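Local coordinates for protein sulfate transporter 4.1, chloroplastic (Arabidopsis thaliana, PDB 7LHV) that cotransports sulfate with protons across a membrane as a member of the SLC26/SulP family and may help regulate sulfate assimilation, at residues L464-I467 against T468-T472. Sequence-based numbering, arbitrary orientation.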
loop_
_atom_site.group_PDB
_atom_site.type_symbol
_atom_site.label_atom_id
_atom_site.label_comp_id
_atom_site.label_asym_id
_atom_site.label_seq_id
_atom_site.Cartn_x
_atom_site.Cartn_y
_atom_site.Cartn_z
ATOM N N LEU A 464 3.603 -16.336 -5.058
ATOM C CA LEU A 464 2.693 -15.266 -5.457
ATOM C C LEU A 464 1.974 -15.616 -6.754
ATOM O O LEU A 464 0.756 -15.430 -6.876
ATOM C CB LEU A 464 3.459 -13.953 -5.611
ATOM C CG LEU A 464 3.782 -13.180 -4.335
ATOM C CD1 LEU A 464 4.554 -11.919 -4.668
ATOM C CD2 LEU A 464 2.509 -12.852 -3.588
ATOM N N TRP A 465 2.716 -16.130 -7.736
ATOM C CA TRP A 465 2.126 -16.501 -9.017
ATOM C C TRP A 465 1.058 -17.567 -8.830
ATOM O O TRP A 465 -0.056 -17.448 -9.353
ATOM C CB TRP A 465 3.223 -17.003 -9.958
ATOM C CG TRP A 465 2.782 -17.288 -11.361
ATOM C CD1 TRP A 465 2.869 -16.446 -12.428
ATOM C CD2 TRP A 465 2.191 -18.495 -11.853
ATOM N NE1 TRP A 465 2.370 -17.050 -13.552
ATOM C CE2 TRP A 465 1.945 -18.310 -13.226
ATOM C CE3 TRP A 465 1.844 -19.714 -11.267
ATOM C CZ2 TRP A 465 1.369 -19.295 -14.020
ATOM C CZ3 TRP A 465 1.272 -20.690 -12.057
ATOM C CH2 TRP A 465 1.041 -20.475 -13.418
ATOM N N THR A 466 1.377 -18.612 -8.064
ATOM C CA THR A 466 0.438 -19.710 -7.866
ATOM C C THR A 466 -0.804 -19.253 -7.114
ATOM O O THR A 466 -1.927 -19.618 -7.479
ATOM C CB THR A 466 1.120 -20.853 -7.119
ATOM O OG1 THR A 466 2.297 -21.249 -7.829
ATOM C CG2 THR A 466 0.185 -22.040 -7.009
ATOM N N ILE A 467 -0.625 -18.450 -6.061
ATOM C CA ILE A 467 -1.770 -17.983 -5.286
ATOM C C ILE A 467 -2.680 -17.122 -6.148
ATOM O O ILE A 467 -3.902 -17.306 -6.167
ATOM C CB ILE A 467 -1.295 -17.228 -4.032
ATOM C CG1 ILE A 467 -0.870 -18.212 -2.943
ATOM C CG2 ILE A 467 -2.384 -16.307 -3.514
ATOM C CD1 ILE A 467 -0.132 -17.565 -1.799
ATOM N N THR A 468 -2.096 -16.173 -6.887
ATOM C CA THR A 468 -2.912 -15.299 -7.723
ATOM C C THR A 468 -3.642 -16.093 -8.796
ATOM O O THR A 468 -4.839 -15.881 -9.026
ATOM C CB THR A 468 -2.043 -14.217 -8.359
ATOM O OG1 THR A 468 -1.264 -13.575 -7.343
ATOM C CG2 THR A 468 -2.911 -13.181 -9.038
ATOM N N SER A 469 -2.946 -17.027 -9.449
ATOM C CA SER A 469 -3.573 -17.817 -10.501
ATOM C C SER A 469 -4.713 -18.661 -9.952
ATOM O O SER A 469 -5.810 -18.686 -10.523
ATOM C CB SER A 469 -2.527 -18.702 -11.177
ATOM O OG SER A 469 -3.135 -19.595 -12.090
ATOM N N THR A 470 -4.482 -19.349 -8.831
ATOM C CA THR A 470 -5.513 -20.214 -8.268
ATOM C C THR A 470 -6.725 -19.414 -7.811
ATOM O O THR A 470 -7.871 -19.811 -8.056
ATOM C CB THR A 470 -4.937 -21.023 -7.108
ATOM O OG1 THR A 470 -3.933 -21.919 -7.602
ATOM C CG2 THR A 470 -6.025 -21.826 -6.425
ATOM N N ILE A 471 -6.496 -18.278 -7.152
ATOM C CA ILE A 471 -7.614 -17.493 -6.645
ATOM C C ILE A 471 -8.406 -16.880 -7.793
ATOM O O ILE A 471 -9.642 -16.867 -7.767
ATOM C CB ILE A 471 -7.109 -16.430 -5.654
ATOM C CG1 ILE A 471 -6.827 -17.083 -4.302
ATOM C CG2 ILE A 471 -8.120 -15.312 -5.497
ATOM C CD1 ILE A 471 -6.262 -16.143 -3.280
ATOM N N THR A 472 -7.723 -16.380 -8.825
ATOM C CA THR A 472 -8.443 -15.855 -9.978
ATOM C C THR A 472 -9.196 -16.956 -10.713
ATOM O O THR A 472 -10.282 -16.710 -11.250
ATOM C CB THR A 472 -7.474 -15.145 -10.922
ATOM O OG1 THR A 472 -6.708 -14.187 -10.185
ATOM C CG2 THR A 472 -8.226 -14.433 -12.026
#
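Thr468 folds back onto Leu464, one turn earlier in the same helix. Thr468 CB lies 3.4 Å from Leu464 O. Beyond CB the side chain forks: Thr468 OG1, anti to its own carbonyl carbon (chi1 -51°), gives a hydrogen bond of 2.8 Å to Leu464 O, while CG2 takes the branch anti to the backbone N, and the side chain rests on Val208. A bound sphingosine-1-phosphate lies about 6 Å from the Thr468 side chain. Thr468 N bonds to Leu464 O as well, so this oxygen is gripped twice, and the two donors come from opposite faces of the carbonyl plane, with OG1 tilted 33° out of it. Such a return bond lets a buried threonine satisfy its hydroxyl within its own helix.

The same arrangement recurs at Thr470, whose OG1 reaches Thr466 O at 3.1 Å across the carbonyl plane from the bond given by Thr470 N, and at Thr472, whose OG1 lies 2.8 Å from Thr468 O. Thr466 likewise bonds through OG1 to Phe462 O. On another side of the helix, Ile467 and Ile471 run side by side, CG2 of Ile467 meeting CD1 of Ile471 at 3.9 Å. Ser469 sets its CB over one face of the Trp465 ring, 4.4 Å from CZ3, a loose contact; the indole NE1 bonds to Ser210 OG.

All of this belongs to helix 459-474. Leu464 and Ile471 pack on helix 477-496, Trp465, Thr468 and Thr472 face helix 206-229, and Trp465 also touches helix 448-457.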